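Local coordinates for protein arylsulfatase (Pseudoalteromonas sp. MB47, PDB 7AJ0) that probably removes sulfate groups from fucoidan as a calcium-binding, exo-acting sulfatase of the alkaline phosphatase clan, assembled as a hexamer, at residues 121-126 with 157-162; 131-136 with 164-169; 432-437 with 485-490. One frame throughout, in Å; residues are numbered along the deposited sequence.

Contact 1. Residues 121-126 with 157-162; sequences VRPILT and KWHVGE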
loop_
_atom_site.group_PDB
_atom_site.type_symbol
_atom_site.label_atom_id
_atom_site.label_comp_id
_atom_site.label_asym_id
_atom_site.label_seq_id
_atom_site.Cartn_x
_atom_site.Cartn_y
_atom_site.Cartn_z
ATOM N N VAL A 121 -9.831 21.952 -24.054
ATOM C CA VAL A 121 -9.216 21.004 -23.133
ATOM C C VAL A 121 -8.610 19.810 -23.857
ATOM O O VAL A 121 -7.827 19.062 -23.252
ATOM C CB VAL A 121 -10.233 20.497 -22.088
ATOM C CG1 VAL A 121 -10.763 21.659 -21.256
ATOM C CG2 VAL A 121 -11.385 19.744 -22.759
ATOM N N ARG A 122 -8.947 19.606 -25.127
ATOM C CA ARG A 122 -8.413 18.531 -25.947
ATOM C C ARG A 122 -8.151 19.063 -27.345
ATOM O O ARG A 122 -8.855 19.970 -27.808
ATOM C CB ARG A 122 -9.382 17.341 -26.032
ATOM C CG ARG A 122 -9.547 16.574 -24.734
ATOM C CD ARG A 122 -10.664 15.546 -24.837
ATOM N NE ARG A 122 -10.791 14.766 -23.610
ATOM C CZ ARG A 122 -9.968 13.779 -23.265
ATOM N NH1 ARG A 122 -8.954 13.452 -24.053
ATOM N NH2 ARG A 122 -10.158 13.123 -22.127
ATOM N N PRO A 123 -7.152 18.523 -28.045
ATOM C CA PRO A 123 -6.921 18.948 -29.438
ATOM C C PRO A 123 -8.018 18.412 -30.344
ATOM O O PRO A 123 -8.274 17.205 -30.382
ATOM C CB PRO A 123 -5.551 18.346 -29.773
ATOM C CG PRO A 123 -5.433 17.160 -28.877
ATOM C CD PRO A 123 -6.168 17.514 -27.602
ATOM N N ILE A 124 -8.670 19.313 -31.070
ATOM C CA ILE A 124 -9.717 18.931 -32.009
ATOM C C ILE A 124 -9.056 18.524 -33.320
ATOM O O ILE A 124 -8.404 19.341 -33.981
ATOM C CB ILE A 124 -10.718 20.075 -32.226
ATOM C CG1 ILE A 124 -11.131 20.685 -30.886
ATOM C CG2 ILE A 124 -11.941 19.557 -32.977
ATOM C CD1 ILE A 124 -12.090 21.858 -31.010
ATOM N N LEU A 125 -9.225 17.261 -33.698
ATOM C CA LEU A 125 -8.605 16.719 -34.893
ATOM C C LEU A 125 -9.521 16.911 -36.097
ATOM O O LEU A 125 -10.712 17.207 -35.970
ATOM C CB LEU A 125 -8.284 15.238 -34.697
ATOM C CG LEU A 125 -7.692 14.867 -33.336
ATOM C CD1 LEU A 125 -7.603 13.353 -33.163
ATOM C CD2 LEU A 125 -6.325 15.517 -33.155
ATOM N N THR A 126 -8.950 16.741 -37.286
ATOM C CA THR A 126 -9.753 16.759 -38.500
ATOM C C THR A 126 -10.868 15.725 -38.393
ATOM O O THR A 126 -10.667 14.620 -37.881
ATOM C CB THR A 126 -8.882 16.478 -39.725
ATOM O OG1 THR A 126 -7.911 17.523 -39.877
ATOM C CG2 THR A 126 -9.738 16.393 -40.982
ATOM N N LYS A 157 5.583 23.954 -31.905
ATOM C CA LYS A 157 4.449 23.100 -31.580
ATOM C C LYS A 157 3.192 23.931 -31.346
ATOM O O LYS A 157 3.220 24.957 -30.661
ATOM C CB LYS A 157 4.767 22.262 -30.341
ATOM C CG LYS A 157 3.611 21.410 -29.848
ATOM C CD LYS A 157 3.941 20.760 -28.510
ATOM C CE LYS A 157 2.692 20.197 -27.855
ATOM N NZ LYS A 157 2.945 19.727 -26.466
ATOM N N TRP A 158 2.077 23.471 -31.917
ATOM C CA TRP A 158 0.778 24.107 -31.721
ATOM C C TRP A 158 -0.047 23.289 -30.736
ATOM O O TRP A 158 -0.138 23.637 -29.555
ATOM C CB TRP A 158 0.052 24.246 -33.055
ATOM C CG TRP A 158 -1.274 24.944 -32.991
ATOM C CD1 TRP A 158 -2.433 24.543 -33.591
ATOM C CD2 TRP A 158 -1.583 26.161 -32.299
ATOM N NE1 TRP A 158 -3.441 25.436 -33.321
ATOM C CE2 TRP A 158 -2.945 26.438 -32.531
ATOM C CE3 TRP A 158 -0.839 27.044 -31.509
ATOM C CZ2 TRP A 158 -3.578 27.558 -31.998
ATOM C CZ3 TRP A 158 -1.471 28.155 -30.983
ATOM C CH2 TRP A 158 -2.827 28.401 -31.228
ATOM N N HIS A 159 -0.653 22.203 -31.211
ATOM C CA HIS A 159 -1.373 21.268 -30.349
ATOM C C HIS A 159 -2.591 21.918 -29.697
ATOM O O HIS A 159 -3.005 21.525 -28.603
ATOM C CB HIS A 159 -0.442 20.691 -29.278
ATOM C CG HIS A 159 -0.772 19.289 -28.873
ATOM N ND1 HIS A 159 -0.236 18.694 -27.750
ATOM C CD2 HIS A 159 -1.575 18.358 -29.444
ATOM C CE1 HIS A 159 -0.700 17.461 -27.644
ATOM N NE2 HIS A 159 -1.513 17.233 -28.660
ATOM N N VAL A 160 -3.170 22.921 -30.359
ATOM C CA VAL A 160 -4.415 23.523 -29.899
ATOM C C VAL A 160 -5.441 23.420 -31.023
ATOM O O VAL A 160 -6.266 24.322 -31.211
ATOM C CB VAL A 160 -4.228 24.991 -29.473
ATOM C CG1 VAL A 160 -5.414 25.449 -28.624
ATOM C CG2 VAL A 160 -2.918 25.175 -28.723
ATOM N N GLY A 161 -5.383 22.337 -31.791
ATOM C CA GLY A 161 -6.342 22.121 -32.855
ATOM C C GLY A 161 -5.747 22.189 -34.246
ATOM O O GLY A 161 -4.981 23.103 -34.562
ATOM N N GLU A 162 -6.113 21.223 -35.094
ATOM C CA GLU A 162 -5.592 21.148 -36.449
ATOM C C GLU A 162 -6.680 21.102 -37.513
ATOM O O GLU A 162 -6.356 20.971 -38.698
ATOM C CB GLU A 162 -4.686 19.915 -36.603
ATOM C CG GLU A 162 -5.390 18.592 -36.349
ATOM C CD GLU A 162 -4.429 17.420 -36.276
ATOM O OE1 GLU A 162 -3.283 17.616 -35.819
ATOM O OE2 GLU A 162 -4.821 16.304 -36.677
#
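Two loops of the sulfatase domain meet here beside the calcium site. Residues 157-162 follow strand 151-155, and the sequence KWHVG recalls the G-K-W-H-x-G signature of the sulfatase family. K157 opens the segment, pointing its ammonium group at D60, a calcium ligand, in a salt bridge. Two residues on, the side chain of H159 lies about 6 Å from the calcium and touches the other loop. Its imidazole runs alongside the ring of P123, both pointing the same way, with P123 CG 3.9 Å from H159 NE2 at an oblique approach. The carbonyl of H159 is held by T103 of helix 102-111, which P123 also touches. At G161 the backbone adopts phi 113°, a conformation suited to a residue without a side chain, and the I124 carbonyl oxygen comes within 3.6 Å of G161 CA. That same oxygen receives the amide of E162 in a nearly straight bond, E162 N to I124 O 3.2 Å, arriving almost along the C=O axis. E162 takes the crowded first torsion, CG between its backbone N and carbonyl carbon (chi1 61°), and then extends beside L125, placing E162 OE2 3.9 Å from L125 CD2.

Contact 2. Residues 131-136 with 164-169; sequences TQNPWE and EGMLPH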
loop_
_atom_site.group_PDB
_atom_site.type_symbol
_atom_site.label_atom_id
_atom_site.label_comp_id
_atom_site.label_asym_id
_atom_site.label_seq_id
_atom_site.Cartn_x
_atom_site.Cartn_y
_atom_site.Cartn_z
ATOM N N THR A 131 -19.981 21.742 -32.580
ATOM C CA THR A 131 -21.011 22.741 -32.846
ATOM C C THR A 131 -20.425 23.948 -33.570
ATOM O O THR A 131 -20.945 24.380 -34.606
ATOM C CB THR A 131 -21.672 23.160 -31.529
ATOM O OG1 THR A 131 -22.565 22.124 -31.093
ATOM C CG2 THR A 131 -22.431 24.474 -31.684
ATOM N N GLN A 132 -19.339 24.504 -33.037
ATOM C CA GLN A 132 -18.662 25.627 -33.667
ATOM C C GLN A 132 -17.171 25.527 -33.376
ATOM O O GLN A 132 -16.758 24.966 -32.357
ATOM C CB GLN A 132 -19.207 26.975 -33.175
ATOM C CG GLN A 132 -18.659 28.178 -33.937
ATOM C CD GLN A 132 -19.190 29.504 -33.416
ATOM O OE1 GLN A 132 -19.677 29.591 -32.287
ATOM N NE2 GLN A 132 -19.103 30.544 -34.242
ATOM N N ASN A 133 -16.372 26.066 -34.283
ATOM C CA ASN A 133 -14.930 26.125 -34.081
ATOM C C ASN A 133 -14.635 27.032 -32.896
ATOM O O ASN A 133 -14.869 28.245 -32.991
ATOM C CB ASN A 133 -14.240 26.639 -35.341
ATOM C CG ASN A 133 -12.756 26.894 -35.135
ATOM O OD1 ASN A 133 -12.162 26.448 -34.153
ATOM N ND2 ASN A 133 -12.150 27.616 -36.068
ATOM N N PRO A 134 -14.126 26.511 -31.777
ATOM C CA PRO A 134 -13.886 27.382 -30.615
ATOM C C PRO A 134 -13.021 28.587 -30.932
ATOM O O PRO A 134 -13.145 29.625 -30.268
ATOM C CB PRO A 134 -13.193 26.449 -29.610
ATOM C CG PRO A 134 -13.556 25.068 -30.044
ATOM C CD PRO A 134 -13.688 25.123 -31.535
ATOM N N TRP A 135 -12.154 28.489 -31.939
ATOM C CA TRP A 135 -11.206 29.558 -32.212
ATOM C C TRP A 135 -11.836 30.764 -32.894
ATOM O O TRP A 135 -11.245 31.848 -32.860
ATOM C CB TRP A 135 -10.054 29.025 -33.063
ATOM C CG TRP A 135 -8.927 28.530 -32.226
ATOM C CD1 TRP A 135 -8.531 27.236 -32.061
ATOM C CD2 TRP A 135 -8.060 29.325 -31.412
ATOM N NE1 TRP A 135 -7.460 27.178 -31.202
ATOM C CE2 TRP A 135 -7.153 28.448 -30.790
ATOM C CE3 TRP A 135 -7.961 30.694 -31.153
ATOM C CZ2 TRP A 135 -6.157 28.897 -29.926
ATOM C CZ3 TRP A 135 -6.972 31.138 -30.295
ATOM C CH2 TRP A 135 -6.084 30.243 -29.692
ATOM N N GLU A 136 -13.009 30.610 -33.511
ATOM C CA GLU A 136 -13.716 31.786 -34.010
ATOM C C GLU A 136 -14.037 32.736 -32.864
ATOM O O GLU A 136 -13.857 33.953 -32.980
ATOM C CB GLU A 136 -14.994 31.368 -34.738
ATOM C CG GLU A 136 -14.752 30.563 -36.008
ATOM C CD GLU A 136 -16.039 30.228 -36.746
ATOM O OE1 GLU A 136 -15.994 29.399 -37.681
ATOM O OE2 GLU A 136 -17.096 30.794 -36.392
ATOM N N GLU A 164 -9.976 22.691 -39.787
ATOM C CA GLU A 164 -10.076 23.903 -40.587
ATOM C C GLU A 164 -10.280 25.128 -39.704
ATOM O O GLU A 164 -11.171 25.156 -38.852
ATOM C CB GLU A 164 -11.232 23.768 -41.580
ATOM C CG GLU A 164 -11.386 24.941 -42.531
ATOM C CD GLU A 164 -12.489 24.720 -43.551
ATOM O OE1 GLU A 164 -12.812 23.546 -43.833
ATOM O OE2 GLU A 164 -13.036 25.719 -44.067
ATOM N N GLY A 165 -9.439 26.136 -39.912
ATOM C CA GLY A 165 -9.565 27.382 -39.185
ATOM C C GLY A 165 -9.067 27.353 -37.760
ATOM O O GLY A 165 -9.559 28.123 -36.928
ATOM N N MET A 166 -8.093 26.495 -37.451
ATOM C CA MET A 166 -7.604 26.355 -36.088
ATOM C C MET A 166 -6.092 26.469 -35.958
ATOM O O MET A 166 -5.584 26.420 -34.833
ATOM C CB MET A 166 -8.059 25.010 -35.497
ATOM C CG MET A 166 -9.568 24.883 -35.379
ATOM S SD MET A 166 -10.109 23.267 -34.798
ATOM C CE MET A 166 -9.518 23.298 -33.112
ATOM N N LEU A 167 -5.363 26.618 -37.053
ATOM C CA LEU A 167 -3.924 26.817 -36.970
ATOM C C LEU A 167 -3.613 28.285 -36.689
ATOM O O LEU A 167 -4.415 29.172 -36.990
ATOM C CB LEU A 167 -3.256 26.360 -38.258
ATOM C CG LEU A 167 -3.278 24.850 -38.510
ATOM C CD1 LEU A 167 -2.513 24.500 -39.778
ATOM C CD2 LEU A 167 -2.704 24.086 -37.320
ATOM N N PRO A 168 -2.447 28.567 -36.104
ATOM C CA PRO A 168 -2.170 29.946 -35.663
ATOM C C PRO A 168 -2.329 30.996 -36.749
ATOM O O PRO A 168 -2.819 32.096 -36.464
ATOM C CB PRO A 168 -0.719 29.861 -35.164
ATOM C CG PRO A 168 -0.562 28.439 -34.730
ATOM C CD PRO A 168 -1.380 27.629 -35.702
ATOM N N HIS A 169 -1.931 30.698 -37.984
ATOM C CA HIS A 169 -2.064 31.687 -39.048
ATOM C C HIS A 169 -3.508 31.889 -39.485
ATOM O O HIS A 169 -3.766 32.757 -40.326
ATOM C CB HIS A 169 -1.213 31.288 -40.254
ATOM C CG HIS A 169 -1.772 30.142 -41.036
ATOM N ND1 HIS A 169 -1.717 28.841 -40.588
ATOM C CD2 HIS A 169 -2.391 30.102 -42.239
ATOM C CE1 HIS A 169 -2.282 28.047 -41.481
ATOM N NE2 HIS A 169 -2.697 28.787 -42.493
#
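The carboxamide of N133 carries this contact, working with both of its ends. Its nitrogen donates to the backbone of the facing loop, N133 ND2 to G165 O 2.8 Å, with the acceptor close to the amide plane of N133; seen from the carbonyl, however, the donor stands above the C=O plane. The N-H...O angle of 146° leaves the bond somewhat bent. The carboxamide oxygen lies against the thioether chain of M166, with N133 OD1 3.3 Å from M166 CG, as the two side chains slide past each other in opposite directions. Beside them W135 crosses M166 at about a right angle, its CD1 4.1 Å from M166 CB, and the bend at the last torsion of M166 also brings CE near the indole.

N133 is the N-cap of helix 134-137: its OD1 accepts the amide of W135 at 3.0 Å from W135 N, which stands above the carbonyl plane of the carboxamide, so one flat group caps a helix and ties it to a loop of the sulfatase domain. The two bonds restrain its rotation about chi2, while CG anti to the backbone N (chi1 173°) directs the group toward the facing loop. There G165 sits at positive phi, and its lack of a side chain lets the amide come close.

Further out, the indole N-H of W135 bonds to the carbonyl of V160, tying the short helix to the loop after strand 151-155, while the M166 carbonyl receives the indole N-H of W158 from within that same loop. Helix 102-111 backs the W135 ring through T110 and T111. At the solvent-exposed side, Q132 NE2 donates to E136 OE2 at 3.0 Å from above the carboxylate plane.

Contact 3. Residues 432-437 with 485-490; sequences LRWLDY and FEWGMP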
loop_
_atom_site.group_PDB
_atom_site.type_symbol
_atom_site.label_atom_id
_atom_site.label_comp_id
_atom_site.label_asym_id
_atom_site.label_seq_id
_atom_site.Cartn_x
_atom_site.Cartn_y
_atom_site.Cartn_z
ATOM N N LEU A 432 -6.769 25.057 -5.789
ATOM C CA LEU A 432 -6.354 26.442 -5.948
ATOM C C LEU A 432 -5.160 26.687 -5.038
ATOM O O LEU A 432 -4.908 25.932 -4.095
ATOM C CB LEU A 432 -7.488 27.421 -5.623
ATOM C CG LEU A 432 -8.040 27.436 -4.198
ATOM C CD1 LEU A 432 -7.213 28.308 -3.266
ATOM C CD2 LEU A 432 -9.496 27.895 -4.210
ATOM N N ARG A 433 -4.414 27.748 -5.341
ATOM C CA ARG A 433 -3.350 28.217 -4.470
ATOM C C ARG A 433 -3.623 29.662 -4.080
ATOM O O ARG A 433 -3.955 30.492 -4.932
ATOM C CB ARG A 433 -1.966 28.126 -5.114
ATOM C CG ARG A 433 -0.890 28.696 -4.195
ATOM C CD ARG A 433 0.517 28.522 -4.718
ATOM N NE ARG A 433 1.456 29.293 -3.907
ATOM C CZ ARG A 433 2.772 29.304 -4.080
ATOM N NH1 ARG A 433 3.320 28.575 -5.039
ATOM N NH2 ARG A 433 3.539 30.044 -3.292
ATOM N N TRP A 434 -3.453 29.957 -2.795
ATOM C CA TRP A 434 -3.667 31.293 -2.249
ATOM C C TRP A 434 -2.572 31.539 -1.225
ATOM O O TRP A 434 -2.401 30.745 -0.294
ATOM C CB TRP A 434 -5.057 31.408 -1.630
ATOM C CG TRP A 434 -5.250 32.627 -0.801
ATOM C CD1 TRP A 434 -4.972 33.912 -1.156
ATOM C CD2 TRP A 434 -5.780 32.681 0.526
ATOM N NE1 TRP A 434 -5.286 34.763 -0.128
ATOM C CE2 TRP A 434 -5.785 34.034 0.917
ATOM C CE3 TRP A 434 -6.247 31.717 1.424
ATOM C CZ2 TRP A 434 -6.240 34.446 2.166
ATOM C CZ3 TRP A 434 -6.697 32.129 2.663
ATOM C CH2 TRP A 434 -6.691 33.482 3.022
ATOM N N LEU A 435 -1.830 32.629 -1.399
ATOM C CA LEU A 435 -0.640 32.906 -0.591
ATOM C C LEU A 435 0.313 31.740 -0.852
ATOM O O LEU A 435 0.615 31.453 -2.021
ATOM C CB LEU A 435 -1.033 33.127 0.861
ATOM C CG LEU A 435 -2.039 34.249 1.123
ATOM C CD1 LEU A 435 -2.611 34.159 2.536
ATOM C CD2 LEU A 435 -1.394 35.610 0.891
ATOM N N ASP A 436 0.787 31.039 0.173
ATOM C CA ASP A 436 1.647 29.877 0.003
ATOM C C ASP A 436 0.934 28.592 0.413
ATOM O O ASP A 436 1.573 27.623 0.825
ATOM C CB ASP A 436 2.939 30.068 0.797
ATOM C CG ASP A 436 3.692 31.326 0.386
ATOM O OD1 ASP A 436 3.723 31.640 -0.824
ATOM O OD2 ASP A 436 4.251 32.006 1.273
ATOM N N TYR A 437 -0.392 28.574 0.289
ATOM C CA TYR A 437 -1.215 27.443 0.698
ATOM C C TYR A 437 -1.869 26.811 -0.521
ATOM O O TYR A 437 -2.492 27.504 -1.331
ATOM C CB TYR A 437 -2.279 27.886 1.706
ATOM C CG TYR A 437 -1.690 28.533 2.938
ATOM C CD1 TYR A 437 -1.325 27.768 4.039
ATOM C CD2 TYR A 437 -1.480 29.903 2.996
ATOM C CE1 TYR A 437 -0.777 28.352 5.162
ATOM C CE2 TYR A 437 -0.935 30.495 4.116
ATOM C CZ TYR A 437 -0.586 29.715 5.195
ATOM O OH TYR A 437 -0.038 30.303 6.313
ATOM N N PHE A 485 -4.994 25.888 9.601
ATOM C CA PHE A 485 -5.540 26.764 8.571
ATOM C C PHE A 485 -7.023 27.031 8.796
ATOM O O PHE A 485 -7.761 27.284 7.838
ATOM C CB PHE A 485 -5.307 26.146 7.184
ATOM C CG PHE A 485 -5.349 27.134 6.051
ATOM C CD1 PHE A 485 -4.547 28.261 6.063
ATOM C CD2 PHE A 485 -6.169 26.915 4.957
ATOM C CE1 PHE A 485 -4.580 29.163 5.018
ATOM C CE2 PHE A 485 -6.204 27.813 3.906
ATOM C CZ PHE A 485 -5.408 28.936 3.937
ATOM N N GLU A 486 -7.477 26.986 10.050
ATOM C CA GLU A 486 -8.875 27.295 10.330
ATOM C C GLU A 486 -9.190 28.749 10.007
ATOM O O GLU A 486 -10.289 29.065 9.536
ATOM C CB GLU A 486 -9.208 26.997 11.792
ATOM C CG GLU A 486 -9.347 25.520 12.116
ATOM C CD GLU A 486 -9.985 25.278 13.475
ATOM O OE1 GLU A 486 -10.320 26.264 14.168
ATOM O OE2 GLU A 486 -10.156 24.098 13.849
ATOM N N TRP A 487 -8.239 29.654 10.260
ATOM C CA TRP A 487 -8.460 31.060 9.948
ATOM C C TRP A 487 -8.594 31.292 8.447
ATOM O O TRP A 487 -9.269 32.239 8.027
ATOM C CB TRP A 487 -7.318 31.909 10.509
ATOM C CG TRP A 487 -5.964 31.473 10.043
ATOM C CD1 TRP A 487 -5.089 30.665 10.709
ATOM C CD2 TRP A 487 -5.332 31.812 8.804
ATOM N NE1 TRP A 487 -3.951 30.482 9.963
ATOM C CE2 TRP A 487 -4.076 31.175 8.788
ATOM C CE3 TRP A 487 -5.708 32.593 7.706
ATOM C CZ2 TRP A 487 -3.192 31.295 7.719
ATOM C CZ3 TRP A 487 -4.829 32.710 6.646
ATOM C CH2 TRP A 487 -3.584 32.064 6.661
ATOM N N GLY A 488 -7.972 30.445 7.631
ATOM C CA GLY A 488 -7.936 30.669 6.200
ATOM C C GLY A 488 -8.850 29.776 5.387
ATOM O O GLY A 488 -9.206 30.118 4.256
ATOM N N MET A 489 -9.240 28.632 5.946
ATOM C CA MET A 489 -10.043 27.687 5.180
ATOM C C MET A 489 -11.355 28.282 4.681
ATOM O O MET A 489 -11.706 28.033 3.514
ATOM C CB MET A 489 -10.313 26.433 6.019
ATOM C CG MET A 489 -10.832 25.252 5.213
ATOM S SD MET A 489 -9.649 24.656 3.982
ATOM C CE MET A 489 -9.327 23.001 4.601
ATOM N N PRO A 490 -12.121 29.037 5.473
ATOM C CA PRO A 490 -13.341 29.644 4.914
ATOM C C PRO A 490 -13.064 30.593 3.762
ATOM O O PRO A 490 -13.900 30.709 2.856
ATOM C CB PRO A 490 -13.970 30.368 6.117
ATOM C CG PRO A 490 -12.910 30.416 7.168
ATOM C CD PRO A 490 -12.022 29.231 6.932
#
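Four aromatic side chains interlock where a beta hairpin meets the loop leading into helix 489-505. F485 is the central bump: with CG anti to its backbone N, it drives its CE1 corner over the middle of the Y437 ring, F485 CE1 lying 3.6 Å from Y437 CG. The two rings form an offset stack, centroids 4.5 Å apart and planes at 25°. The neighbouring corner fits against the indole of W434, F485 CZ to W434 CZ3 3.7 Å, so the F485 tip wedges between the two rings. W487 borders both. Its six-membered ring turns an edge toward the face of Y437 in an offset edge-to-face pair (planes at 83°), with W487 CZ2 3.6 Å from Y437 OH, and W487 CZ3 meets W434 CH2 at 4.1 Å. G488, lacking a side chain, lies over a face of F485 and lets its carbonyl approach W434, G488 O to W434 CZ3 3.6 Å. The Y437 hydroxyl bonds to D197 of the second subunit, so this packing borders a subunit interface of the hexamer. W434 and Y437 are joined by paired backbone bonds across a type II' turn: a tight two-residue beta hairpin whose end residues feed an aromatic cluster.

How the contacts relate
Following the chain from its N terminus, residues 121-126 and then 131-136 pass first, the latter reaching helix 134-137; after strand 151-155 of the large mixed sheet, residues 157-162 and 164-169 come back to them in the same order. Contacts 1 and 2 therefore cross, each closing a loop that overlaps the other's. Their centres lie 10 Å apart and they touch, uniting the loops after helix 115-118 and strand 151-155 on the same side of the chain's centre. Contact 3 follows in series, closing residues 432-437 onto 485-490 and joining the four-stranded antiparallel sheet to the last helix. Its centre is 35 Å from that of contact 1 and 39 Å from that of contact 2.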